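Thioredoxin reductase (Streptococcus pyogenes, PDB 5UWY) probably catalyses the NADPH-dependent reduction of thioredoxin, passing electrons through its bound FAD and a redox-active disulfide. Local coordinates at residues A31-G36 against G80-I85; M239-G244 against E255-T260; K84-G89 against K247-T252; K92-E97 against K104-A109. All blocks are in the same frame, centred on the assembly; numbering follows the deposited sequence.

Contact 1: residues A31-G36 against G80-I85; sequences AIIEQG and GIVQKI. With FAD (flavin-adenine dinucleotide), chain B.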
# COMPACT_ATOMS: atom_id res chain seq x y z
N ALA A 31 7.10 -14.06 -14.10
CA ALA A 31 8.04 -13.33 -14.93
C ALA A 31 7.52 -11.92 -15.16
O ALA A 31 6.31 -11.71 -15.30
CB ALA A 31 8.27 -14.03 -16.27
N ILE A 32 8.43 -10.95 -15.17
CA ILE A 32 8.11 -9.56 -15.45
C ILE A 32 8.60 -9.22 -16.85
O ILE A 32 9.79 -9.41 -17.14
CB ILE A 32 8.74 -8.61 -14.41
CG1 ILE A 32 8.32 -8.99 -12.99
CG2 ILE A 32 8.38 -7.17 -14.72
CD1 ILE A 32 9.07 -8.22 -11.92
N ILE A 33 7.71 -8.73 -17.70
CA ILE A 33 8.12 -8.19 -19.00
C ILE A 33 8.31 -6.69 -18.83
O ILE A 33 7.35 -5.96 -18.56
CB ILE A 33 7.10 -8.47 -20.12
CG1 ILE A 33 7.09 -9.96 -20.51
CG2 ILE A 33 7.45 -7.61 -21.34
CD1 ILE A 33 5.99 -10.76 -19.86
N GLU A 34 9.55 -6.22 -18.98
CA GLU A 34 9.86 -4.81 -18.78
C GLU A 34 10.59 -4.23 -19.98
O GLU A 34 11.60 -4.79 -20.44
CB GLU A 34 10.70 -4.56 -17.53
CG GLU A 34 10.71 -3.09 -17.12
CD GLU A 34 9.39 -2.38 -17.42
OE1 GLU A 34 8.58 -2.19 -16.49
OE2 GLU A 34 9.22 -1.92 -18.58
N GLN A 35 10.11 -3.08 -20.45
CA GLN A 35 10.77 -2.28 -21.47
C GLN A 35 11.73 -1.33 -20.76
O GLN A 35 11.35 -0.26 -20.29
CB GLN A 35 9.72 -1.56 -22.31
CG GLN A 35 10.14 -0.26 -22.99
CD GLN A 35 8.97 0.70 -23.12
OE1 GLN A 35 7.88 0.32 -23.55
NE2 GLN A 35 9.19 1.95 -22.75
N GLY A 36 12.98 -1.75 -20.64
CA GLY A 36 14.01 -0.88 -20.08
C GLY A 36 14.34 -1.11 -18.62
O GLY A 36 14.31 -2.24 -18.12
N GLY A 80 11.05 -6.76 -23.00
CA GLY A 80 10.07 -6.75 -24.07
C GLY A 80 9.15 -5.55 -23.99
O GLY A 80 8.98 -4.96 -22.93
N ILE A 81 8.55 -5.19 -25.12
CA ILE A 81 7.55 -4.12 -25.19
C ILE A 81 6.25 -4.76 -25.64
O ILE A 81 6.10 -5.13 -26.82
CB ILE A 81 7.99 -2.98 -26.11
CG1 ILE A 81 9.45 -2.62 -25.86
CG2 ILE A 81 7.10 -1.75 -25.90
CD1 ILE A 81 10.21 -2.19 -27.09
N VAL A 82 5.30 -4.90 -24.71
CA VAL A 82 4.08 -5.65 -24.97
C VAL A 82 3.20 -4.86 -25.93
O VAL A 82 2.87 -3.69 -25.70
CB VAL A 82 3.34 -5.95 -23.66
CG1 VAL A 82 2.03 -6.68 -23.93
CG2 VAL A 82 4.22 -6.78 -22.75
N GLN A 83 2.81 -5.51 -27.03
CA GLN A 83 1.91 -4.91 -28.01
C GLN A 83 0.47 -5.35 -27.85
O GLN A 83 -0.44 -4.57 -28.15
CB GLN A 83 2.37 -5.23 -29.43
CG GLN A 83 3.13 -4.11 -30.12
CD GLN A 83 4.60 -4.11 -29.77
OE1 GLN A 83 5.20 -5.17 -29.58
NE2 GLN A 83 5.19 -2.92 -29.68
N LYS A 84 0.23 -6.57 -27.38
CA LYS A 84 -1.13 -7.06 -27.26
C LYS A 84 -1.16 -8.15 -26.19
O LYS A 84 -0.21 -8.92 -26.04
CB LYS A 84 -1.65 -7.61 -28.60
CG LYS A 84 -3.18 -7.66 -28.70
CD LYS A 84 -3.65 -8.49 -29.89
CE LYS A 84 -5.16 -8.39 -30.10
NZ LYS A 84 -5.60 -9.22 -31.25
N ILE A 85 -2.26 -8.19 -25.43
CA ILE A 85 -2.54 -9.26 -24.48
C ILE A 85 -3.92 -9.81 -24.83
O ILE A 85 -4.91 -9.06 -24.77
CB ILE A 85 -2.51 -8.78 -23.02
CG1 ILE A 85 -1.09 -8.46 -22.57
CG2 ILE A 85 -3.15 -9.81 -22.09
CD1 ILE A 85 -1.02 -7.44 -21.44
PA FAD B . 5.24 2.92 -13.20
O1A FAD B . 6.36 2.81 -12.24
O2A FAD B . 5.11 4.26 -13.93
O5B FAD B . 5.32 1.80 -14.28
C5B FAD B . 5.91 2.06 -15.57
C4B FAD B . 6.65 0.83 -16.03
O4B FAD B . 5.88 0.17 -17.06
C3B FAD B . 8.04 1.11 -16.62
O3B FAD B . 9.01 0.21 -16.10
C2B FAD B . 7.82 0.92 -18.13
O2B FAD B . 9.01 0.47 -18.76
C1B FAD B . 6.75 -0.17 -18.12
N9A FAD B . 5.97 -0.29 -19.35
C8A FAD B . 5.03 0.58 -19.84
N7A FAD B . 4.49 0.21 -20.98
C5A FAD B . 5.13 -0.99 -21.26
C6A FAD B . 5.01 -1.90 -22.33
N6A FAD B . 4.18 -1.72 -23.36
N1A FAD B . 5.79 -3.00 -22.31
C2A FAD B . 6.63 -3.18 -21.28
N3A FAD B . 6.82 -2.39 -20.22
C4A FAD B . 6.04 -1.31 -20.27
N1 FAD B . 6.38 8.70 -6.00
C2 FAD B . 6.38 8.89 -4.64
O2 FAD B . 5.96 8.02 -3.87
N3 FAD B . 6.86 10.07 -4.12
C4 FAD B . 7.36 11.14 -4.83
O4 FAD B . 7.76 12.14 -4.25
C4X FAD B . 7.35 10.93 -6.27
N5 FAD B . 7.81 11.89 -7.02
C5X FAD B . 7.80 11.70 -8.40
C6 FAD B . 8.28 12.72 -9.21
C7 FAD B . 8.30 12.58 -10.60
C7M FAD B . 8.83 13.71 -11.45
C8 FAD B . 7.83 11.40 -11.18
C8M FAD B . 7.83 11.21 -12.67
C9 FAD B . 7.34 10.38 -10.37
C9A FAD B . 7.32 10.52 -8.98
N10 FAD B . 6.83 9.51 -8.13
C10 FAD B . 6.84 9.68 -6.76
C1' FAD B . 6.35 8.23 -8.67
C2' FAD B . 4.83 8.11 -8.76
O2' FAD B . 4.28 7.65 -7.52
C3' FAD B . 4.47 7.11 -9.86
O3' FAD B . 3.09 7.29 -10.17
C4' FAD B . 4.71 5.63 -9.53
O4' FAD B . 6.11 5.35 -9.60
C5' FAD B . 3.95 4.71 -10.46
O5' FAD B . 4.23 3.33 -10.11
P FAD B . 3.67 2.14 -10.97
O1P FAD B . 2.16 2.02 -10.74
O2P FAD B . 4.40 0.87 -10.76
O3P FAD B . 3.86 2.64 -12.47
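Gln35 and Gly80 bring the two backbones together, their CA atoms 5.2 Å apart, just past the end of strand 30-34. One hydrogen bond joins the segments here. Gly80 N gives it to Glu34 O at 3.3 Å. CG2 of Ile33 rests 3.6 Å from CG2 of Val82. These two side chains cross at about a right angle. CB and CG of Gln35 lie against CG1 of Ile81, and Gln35 OE1 comes to Ile81 CG2.

The adenosine end of FAD lies against both segments. CG of Glu34 is anti to its backbone N (chi1 -165°), and the carboxylate reaches the ribose. OE1 accepts from FAD O3B and OE2 from FAD O2B. Both bonds are modelled very short, so their lengths are doubtful. OE1 also takes a hydrogen bond from Ser12 N. On the other segment, Val82 N donates to FAD N1A at 3.1 Å, nearly straight at 161°. FAD N6A returns a weak bond to Val82 O at 3.3 Å. Backbone N and O of Val82 thus bind N1A and N6A of the adenine. An acidic residue at the end of the second strand, gripping both ribose hydroxyls, is characteristic of the Rossmann-type FAD-binding fold.

Contact 2: residues M239-G244 against E255-T260; sequences MNPVTG and EGWIIT. With FAD (flavin-adenine dinucleotide), chain B.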
# COMPACT_ATOMS: atom_id res chain seq x y z
N MSE A 239 -2.25 13.27 -17.75
CA MSE A 239 -1.39 12.08 -17.85
C MSE A 239 -1.92 10.98 -18.78
O MSE A 239 -3.13 10.82 -18.96
CB MSE A 239 -1.11 11.44 -16.49
CG MSE A 239 -2.18 11.59 -15.45
SE MSE A 239 -1.66 10.79 -13.74
CE MSE A 239 0.22 11.24 -13.71
N ASN A 240 -0.98 10.24 -19.36
CA ASN A 240 -1.29 9.21 -20.33
C ASN A 240 -1.08 7.83 -19.72
O ASN A 240 0.06 7.42 -19.48
CB ASN A 240 -0.40 9.39 -21.57
CG ASN A 240 -0.58 10.75 -22.20
OD1 ASN A 240 -1.66 11.35 -22.13
ND2 ASN A 240 0.48 11.27 -22.80
N PRO A 241 -2.15 7.09 -19.41
CA PRO A 241 -1.98 5.70 -19.00
C PRO A 241 -1.45 4.87 -20.15
O PRO A 241 -1.83 5.07 -21.31
CB PRO A 241 -3.39 5.26 -18.60
CG PRO A 241 -4.29 6.18 -19.36
CD PRO A 241 -3.57 7.49 -19.45
N VAL A 242 -0.55 3.94 -19.84
CA VAL A 242 0.02 3.05 -20.85
C VAL A 242 -0.95 1.88 -20.98
O VAL A 242 -0.83 0.86 -20.30
CB VAL A 242 1.43 2.60 -20.49
CG1 VAL A 242 2.10 2.03 -21.71
CG2 VAL A 242 2.23 3.77 -19.92
N THR A 243 -1.92 2.03 -21.88
CA THR A 243 -2.94 1.00 -22.09
C THR A 243 -3.16 0.75 -23.58
O THR A 243 -4.25 0.33 -23.98
CB THR A 243 -4.25 1.38 -21.41
OG1 THR A 243 -4.59 2.73 -21.73
CG2 THR A 243 -4.13 1.22 -19.91
N GLY A 244 -2.14 0.98 -24.40
CA GLY A 244 -2.27 0.69 -25.82
C GLY A 244 -2.39 -0.79 -26.10
O GLY A 244 -2.99 -1.19 -27.10
N GLU A 255 -11.03 7.56 -20.70
CA GLU A 255 -9.69 8.13 -20.71
C GLU A 255 -8.59 7.08 -20.76
O GLU A 255 -7.41 7.44 -20.85
CB GLU A 255 -9.48 9.03 -19.49
CG GLU A 255 -10.75 9.70 -18.98
CD GLU A 255 -10.48 11.02 -18.29
OE1 GLU A 255 -9.75 11.02 -17.27
OE2 GLU A 255 -10.98 12.05 -18.77
N GLY A 256 -8.94 5.80 -20.70
CA GLY A 256 -7.98 4.74 -20.91
C GLY A 256 -7.39 4.10 -19.67
O GLY A 256 -6.46 3.29 -19.80
N TRP A 257 -7.88 4.43 -18.48
CA TRP A 257 -7.41 3.81 -17.26
C TRP A 257 -8.18 2.51 -17.02
O TRP A 257 -9.38 2.43 -17.27
CB TRP A 257 -7.58 4.75 -16.07
CG TRP A 257 -7.12 6.15 -16.35
CD1 TRP A 257 -7.86 7.15 -16.91
CD2 TRP A 257 -5.83 6.70 -16.09
NE1 TRP A 257 -7.10 8.29 -17.02
CE2 TRP A 257 -5.85 8.04 -16.53
CE3 TRP A 257 -4.65 6.19 -15.54
CZ2 TRP A 257 -4.74 8.88 -16.42
CZ3 TRP A 257 -3.55 7.02 -15.44
CH2 TRP A 257 -3.61 8.35 -15.88
N ILE A 258 -7.47 1.50 -16.52
CA ILE A 258 -8.07 0.18 -16.32
C ILE A 258 -8.99 0.22 -15.11
O ILE A 258 -8.66 0.80 -14.07
CB ILE A 258 -6.97 -0.89 -16.16
CG1 ILE A 258 -5.94 -0.77 -17.28
CG2 ILE A 258 -7.59 -2.28 -16.16
CD1 ILE A 258 -4.91 -1.86 -17.28
N ILE A 259 -10.16 -0.40 -15.25
CA ILE A 259 -11.14 -0.47 -14.18
C ILE A 259 -10.94 -1.77 -13.41
O ILE A 259 -10.92 -2.86 -14.00
CB ILE A 259 -12.57 -0.40 -14.74
CG1 ILE A 259 -12.87 1.01 -15.25
CG2 ILE A 259 -13.58 -0.81 -13.68
CD1 ILE A 259 -13.57 1.03 -16.59
N THR A 260 -10.76 -1.66 -12.09
CA THR A 260 -10.69 -2.81 -11.21
C THR A 260 -11.60 -2.57 -10.01
O THR A 260 -12.24 -1.52 -9.88
CB THR A 260 -9.26 -3.08 -10.72
OG1 THR A 260 -8.92 -2.15 -9.69
CG2 THR A 260 -8.26 -2.96 -11.86
PA FAD B . 5.24 2.92 -13.20
O1A FAD B . 6.36 2.81 -12.24
O2A FAD B . 5.11 4.26 -13.93
O5B FAD B . 5.32 1.80 -14.28
C5B FAD B . 5.91 2.06 -15.57
C4B FAD B . 6.65 0.83 -16.03
O4B FAD B . 5.88 0.17 -17.06
C3B FAD B . 8.04 1.11 -16.62
O3B FAD B . 9.01 0.21 -16.10
C2B FAD B . 7.82 0.92 -18.13
O2B FAD B . 9.01 0.47 -18.76
C1B FAD B . 6.75 -0.17 -18.12
N9A FAD B . 5.97 -0.29 -19.35
C8A FAD B . 5.03 0.58 -19.84
N7A FAD B . 4.49 0.21 -20.98
C5A FAD B . 5.13 -0.99 -21.26
C6A FAD B . 5.01 -1.90 -22.33
N6A FAD B . 4.18 -1.72 -23.36
N1A FAD B . 5.79 -3.00 -22.31
C2A FAD B . 6.63 -3.18 -21.28
N3A FAD B . 6.82 -2.39 -20.22
C4A FAD B . 6.04 -1.31 -20.27
N1 FAD B . 6.38 8.70 -6.00
C2 FAD B . 6.38 8.89 -4.64
O2 FAD B . 5.96 8.02 -3.87
N3 FAD B . 6.86 10.07 -4.12
C4 FAD B . 7.36 11.14 -4.83
O4 FAD B . 7.76 12.14 -4.25
C4X FAD B . 7.35 10.93 -6.27
N5 FAD B . 7.81 11.89 -7.02
C5X FAD B . 7.80 11.70 -8.40
C6 FAD B . 8.28 12.72 -9.21
C7 FAD B . 8.30 12.58 -10.60
C7M FAD B . 8.83 13.71 -11.45
C8 FAD B . 7.83 11.40 -11.18
C8M FAD B . 7.83 11.21 -12.67
C9 FAD B . 7.34 10.38 -10.37
C9A FAD B . 7.32 10.52 -8.98
N10 FAD B . 6.83 9.51 -8.13
C10 FAD B . 6.84 9.68 -6.76
C1' FAD B . 6.35 8.23 -8.67
C2' FAD B . 4.83 8.11 -8.76
O2' FAD B . 4.28 7.65 -7.52
C3' FAD B . 4.47 7.11 -9.86
O3' FAD B . 3.09 7.29 -10.17
C4' FAD B . 4.71 5.63 -9.53
O4' FAD B . 6.11 5.35 -9.60
C5' FAD B . 3.95 4.71 -10.46
O5' FAD B . 4.23 3.33 -10.11
P FAD B . 3.67 2.14 -10.97
O1P FAD B . 2.16 2.02 -10.74
O2P FAD B . 4.40 0.87 -10.76
O3P FAD B . 3.86 2.64 -12.47
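Pro241 lies over one face of the Trp257 indole, and this is the tight part of the contact. Its CG sits 3.6 Å above the ring plane, over the centre. CD makes a CH-pi contact with the six-membered ring, 3.6 Å from the centroid and 16° off the normal. CB is 3.4 Å from Trp257 CE3. Met239, a selenomethionine, comes to the ring edge instead. Its CG is 3.6 Å from Trp257 CH2, and its SE stands obliquely to the ring in a Met-aromatic contact. Arg283 adds a cation-pi contact to the same indole.

A single hydrogen bond crosses between the segments. Thr243 OG1 donates to Gly256 O at 2.7 Å, in the carbonyl plane and on a lone pair. With OG1 set between the backbone N and the carbonyl carbon (chi1 48°), it faces Gly256 O. CG2 of the same threonine packs on CG1 of Ile258.

The looser side is at Glu255, which is exposed and has only its backbone near Pro241. Val242, next to Pro241, faces the other way, with CG1 against N7A of the FAD adenine. The contact therefore rests mainly on ring and aliphatic packing, with the Thr243-Gly256 bond as its one directional link.

Contact 3: residues K84-G89 against K247-T252; sequences KIENFG and KDLEIT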
# COMPACT_ATOMS: atom_id res chain seq x y z
N LYS A 84 0.23 -6.57 -27.38
CA LYS A 84 -1.13 -7.06 -27.26
C LYS A 84 -1.16 -8.15 -26.19
O LYS A 84 -0.21 -8.92 -26.04
CB LYS A 84 -1.65 -7.61 -28.60
CG LYS A 84 -3.18 -7.66 -28.70
CD LYS A 84 -3.65 -8.49 -29.89
CE LYS A 84 -5.16 -8.39 -30.10
NZ LYS A 84 -5.60 -9.22 -31.25
N ILE A 85 -2.26 -8.19 -25.43
CA ILE A 85 -2.54 -9.26 -24.48
C ILE A 85 -3.92 -9.81 -24.83
O ILE A 85 -4.91 -9.06 -24.77
CB ILE A 85 -2.51 -8.78 -23.02
CG1 ILE A 85 -1.09 -8.46 -22.57
CG2 ILE A 85 -3.15 -9.81 -22.09
CD1 ILE A 85 -1.02 -7.44 -21.44
N GLU A 86 -4.00 -11.08 -25.20
CA GLU A 86 -5.29 -11.64 -25.58
C GLU A 86 -5.70 -12.76 -24.63
O GLU A 86 -4.86 -13.48 -24.09
CB GLU A 86 -5.30 -12.16 -27.02
CG GLU A 86 -5.72 -11.09 -28.00
CD GLU A 86 -6.90 -10.27 -27.49
OE1 GLU A 86 -7.93 -10.86 -27.13
OE2 GLU A 86 -6.76 -9.04 -27.39
N ASN A 87 -7.01 -12.88 -24.45
CA ASN A 87 -7.60 -13.77 -23.46
C ASN A 87 -8.14 -15.02 -24.14
O ASN A 87 -8.72 -14.94 -25.23
CB ASN A 87 -8.72 -13.05 -22.70
CG ASN A 87 -9.43 -13.95 -21.72
OD1 ASN A 87 -8.83 -14.86 -21.15
ND2 ASN A 87 -10.72 -13.70 -21.51
N PHE A 88 -7.94 -16.17 -23.50
CA PHE A 88 -8.47 -17.44 -23.99
C PHE A 88 -9.19 -18.21 -22.89
O PHE A 88 -9.32 -19.43 -22.98
CB PHE A 88 -7.35 -18.31 -24.58
CG PHE A 88 -6.62 -17.68 -25.74
CD1 PHE A 88 -7.15 -17.72 -27.02
CD2 PHE A 88 -5.41 -17.05 -25.54
CE1 PHE A 88 -6.47 -17.15 -28.09
CE2 PHE A 88 -4.73 -16.47 -26.60
CZ PHE A 88 -5.26 -16.52 -27.87
N GLY A 89 -9.65 -17.52 -21.85
CA GLY A 89 -10.32 -18.18 -20.74
C GLY A 89 -9.35 -18.82 -19.77
O GLY A 89 -8.87 -18.17 -18.84
N LYS A 247 -6.30 -2.31 -25.62
CA LYS A 247 -7.44 -1.65 -26.25
C LYS A 247 -8.52 -2.65 -26.64
O LYS A 247 -9.71 -2.33 -26.59
CB LYS A 247 -6.98 -0.86 -27.48
N ASP A 248 -8.12 -3.87 -27.00
CA ASP A 248 -9.05 -4.89 -27.49
C ASP A 248 -9.93 -5.46 -26.39
O ASP A 248 -10.92 -6.13 -26.71
CB ASP A 248 -8.26 -6.02 -28.14
CG ASP A 248 -7.07 -5.53 -28.93
OD1 ASP A 248 -7.22 -5.28 -30.15
OD2 ASP A 248 -5.98 -5.39 -28.33
N LEU A 249 -9.62 -5.22 -25.12
CA LEU A 249 -10.18 -6.00 -24.03
C LEU A 249 -11.33 -5.31 -23.31
O LEU A 249 -11.99 -5.96 -22.48
CB LEU A 249 -9.07 -6.35 -23.02
CG LEU A 249 -8.01 -7.37 -23.44
CD1 LEU A 249 -7.05 -6.81 -24.48
CD2 LEU A 249 -7.24 -7.88 -22.22
N GLU A 250 -11.59 -4.04 -23.60
CA GLU A 250 -12.71 -3.30 -23.00
C GLU A 250 -12.62 -3.29 -21.47
O GLU A 250 -13.64 -3.40 -20.77
CB GLU A 250 -14.05 -3.85 -23.47
CG GLU A 250 -14.33 -3.63 -24.94
CD GLU A 250 -15.42 -4.54 -25.47
OE1 GLU A 250 -15.09 -5.60 -26.04
OE2 GLU A 250 -16.61 -4.20 -25.32
N ILE A 251 -11.40 -3.17 -20.95
CA ILE A 251 -11.19 -3.07 -19.51
C ILE A 251 -10.84 -1.66 -19.08
O ILE A 251 -10.67 -1.40 -17.88
CB ILE A 251 -10.09 -4.06 -19.06
CG1 ILE A 251 -8.71 -3.52 -19.41
CG2 ILE A 251 -10.29 -5.39 -19.75
CD1 ILE A 251 -7.59 -4.52 -19.17
N THR A 252 -10.74 -0.73 -20.03
CA THR A 252 -10.38 0.65 -19.76
C THR A 252 -11.63 1.53 -19.73
O THR A 252 -12.71 1.13 -20.16
CB THR A 252 -9.40 1.17 -20.82
OG1 THR A 252 -9.91 0.87 -22.12
CG2 THR A 252 -8.05 0.49 -20.66
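Asp248 is the first residue of segment 247-252 to meet strand 84-87. Its carboxylate lies across the extended chain of Lys84, with OD2 3.6 Å from Lys84 CG and 3.6 Å from CE. The charged ends do not form a salt bridge: Lys84 NZ stays 4.4 Å from Asp248 OD1. Glu86 OE2 comes to Asp248 CB at 3.5 Å. The two carboxylates stand almost perpendicular, 88° apart, with Glu86 OE2 3.8 Å from Asp248 OD2. These like charges probably repel, and the nearby lysine may offset part of that.

Leu249 follows, and its CB points toward the strand. CD1 packs on Ile85 O and also reaches Glu86 OE2 at 3.7 Å. The Glu86 and Leu249 side chains run past each other in opposite directions. Strand 84-87 is an outermost strand, within this chain, of the three-stranded antiparallel sheet, which also holds strands 92-95 and 100-103. At its end Asn87 OD1 accepts from Gly89 N in an Asx turn, and also from Lys92 NZ. Leu249 also touches Ile268, which Asn87 contacts as well.

Contact 4: residues K92-E97 against K104-A109; sequences KCVLTE and KTVIIA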
# COMPACT_ATOMS: atom_id res chain seq x y z
N LYS A 92 -3.94 -16.99 -21.17
CA LYS A 92 -3.79 -15.71 -21.84
C LYS A 92 -2.43 -15.64 -22.52
O LYS A 92 -1.46 -16.27 -22.08
CB LYS A 92 -3.94 -14.52 -20.88
CG LYS A 92 -5.27 -14.49 -20.13
CD LYS A 92 -5.11 -14.97 -18.69
CE LYS A 92 -6.45 -14.97 -17.95
NZ LYS A 92 -7.59 -15.30 -18.85
N CYS A 93 -2.37 -14.87 -23.61
CA CYS A 93 -1.14 -14.68 -24.37
C CYS A 93 -0.71 -13.22 -24.28
O CYS A 93 -1.54 -12.31 -24.25
CB CYS A 93 -1.34 -15.07 -25.84
SG CYS A 93 0.11 -14.80 -26.89
N VAL A 94 0.61 -13.01 -24.24
CA VAL A 94 1.22 -11.69 -24.18
C VAL A 94 2.26 -11.63 -25.29
O VAL A 94 3.19 -12.44 -25.30
CB VAL A 94 1.87 -11.43 -22.81
CG1 VAL A 94 2.73 -10.17 -22.86
CG2 VAL A 94 0.81 -11.33 -21.72
N LEU A 95 2.10 -10.69 -26.21
CA LEU A 95 2.91 -10.65 -27.42
C LEU A 95 3.93 -9.52 -27.37
O LEU A 95 3.58 -8.36 -27.11
CB LEU A 95 2.03 -10.52 -28.67
CG LEU A 95 1.04 -11.68 -28.86
CD1 LEU A 95 -0.35 -11.38 -28.28
CD2 LEU A 95 0.94 -12.08 -30.33
N THR A 96 5.19 -9.86 -27.63
CA THR A 96 6.31 -8.95 -27.77
C THR A 96 6.37 -8.45 -29.22
O THR A 96 5.52 -8.80 -30.06
CB THR A 96 7.61 -9.66 -27.38
OG1 THR A 96 7.38 -10.51 -26.24
CG2 THR A 96 8.71 -8.67 -27.01
N GLU A 97 7.36 -7.62 -29.53
CA GLU A 97 7.67 -7.29 -30.91
C GLU A 97 8.40 -8.42 -31.63
O GLU A 97 8.53 -8.37 -32.85
CB GLU A 97 8.51 -6.01 -30.97
N LYS A 104 -1.22 -18.17 -17.08
CA LYS A 104 -2.55 -18.35 -16.52
C LYS A 104 -3.11 -17.05 -15.98
O LYS A 104 -4.34 -16.87 -15.95
CB LYS A 104 -2.52 -19.41 -15.41
CG LYS A 104 -1.54 -20.55 -15.67
CD LYS A 104 -1.61 -21.60 -14.58
CE LYS A 104 -1.27 -22.98 -15.12
NZ LYS A 104 -2.19 -24.03 -14.60
N THR A 105 -2.25 -16.12 -15.55
CA THR A 105 -2.68 -14.81 -15.07
C THR A 105 -1.76 -13.72 -15.62
O THR A 105 -0.54 -13.91 -15.74
CB THR A 105 -2.70 -14.72 -13.54
OG1 THR A 105 -1.36 -14.83 -13.02
CG2 THR A 105 -3.58 -15.80 -12.92
N VAL A 106 -2.37 -12.58 -15.93
CA VAL A 106 -1.67 -11.37 -16.34
C VAL A 106 -1.95 -10.29 -15.30
O VAL A 106 -3.11 -10.06 -14.95
CB VAL A 106 -2.11 -10.91 -17.74
CG1 VAL A 106 -1.94 -9.41 -17.90
CG2 VAL A 106 -1.34 -11.66 -18.81
N ILE A 107 -0.90 -9.65 -14.80
CA ILE A 107 -1.04 -8.48 -13.94
C ILE A 107 -0.49 -7.28 -14.70
O ILE A 107 0.69 -7.26 -15.07
CB ILE A 107 -0.31 -8.67 -12.60
CG1 ILE A 107 -0.67 -10.02 -11.97
CG2 ILE A 107 -0.69 -7.55 -11.64
CD1 ILE A 107 -0.11 -10.20 -10.58
N ILE A 108 -1.34 -6.29 -14.93
CA ILE A 108 -0.97 -5.11 -15.71
C ILE A 108 -0.47 -4.04 -14.74
O ILE A 108 -1.22 -3.57 -13.88
CB ILE A 108 -2.16 -4.60 -16.54
CG1 ILE A 108 -2.79 -5.78 -17.29
CG2 ILE A 108 -1.71 -3.51 -17.50
CD1 ILE A 108 -3.55 -5.39 -18.51
N ALA A 109 0.80 -3.67 -14.89
CA ALA A 109 1.46 -2.72 -14.00
C ALA A 109 2.27 -1.73 -14.82
O ALA A 109 3.39 -1.35 -14.45
CB ALA A 109 2.34 -3.44 -12.99
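Lys92 and Lys104 mark the closest backbone approach, CA to CA 6.1 Å, and from there strands 92-95 and 105-108 diverge, with axes 49° apart and 7.7 Å at their nearest. No hydrogen bond joins the segments; the contact is made by side chains and the Lys104 carbonyl. Lys92 bends over the start of the second strand. Its chain bends at chi2 (103°), and CD lies 3.4 Å from Lys104 O. CE is 3.5 Å from the same oxygen. The ammonium goes past this carbonyl. NZ is hydrogen-bonded to Asn87 OD1 and Gly89 O, and weakly to Pro269 O.

The contact joins two layers of the FAD-binding part of the fold. Strand 92-95 is the middle strand of the three-stranded antiparallel sheet. Strand 105-108 belongs to the five-stranded parallel sheet, and the chain turns a corner at Lys104 to enter it.

Farther along the strands, CG2 of Val94 meets CG2 of Val106 at 3.6 Å. Both branches are anti to their own carbonyl carbons. Ile10 also touches Val94, while Ile271 packs on both Val106 and Lys92. Thr105 points away from strand 92-95, and its OG1 is hydrogen-bonded to Asp6 O and Thr7 OG1.

Overall arrangement
Along the chain, contact 1 comes first. Contact 3 begins on its second segment, with contact 4 inside its span. Contacts 2 and 3 alternate, in the order 239-244, 247-252, 255-260. Contacts 1 and 4 lie close, with centres 8 Å apart. Strands 84-87 and 92-95 pair in the antiparallel sheet, linking contacts 1, 3 and 4. Contacts 1 and 3 share Lys84 and Ile85. Contacts 2 and 3 are joined by a probable hydrogen bond from Ile259 N to Ile251 O. Ile258 of contact 2 packs on Ile108 of contact 4. Contacts 1 and 2, 16 Å between centres, both meet the FAD adenine. Contacts 3 and 4 join the antiparallel sheet to a loop and to the parallel sheet.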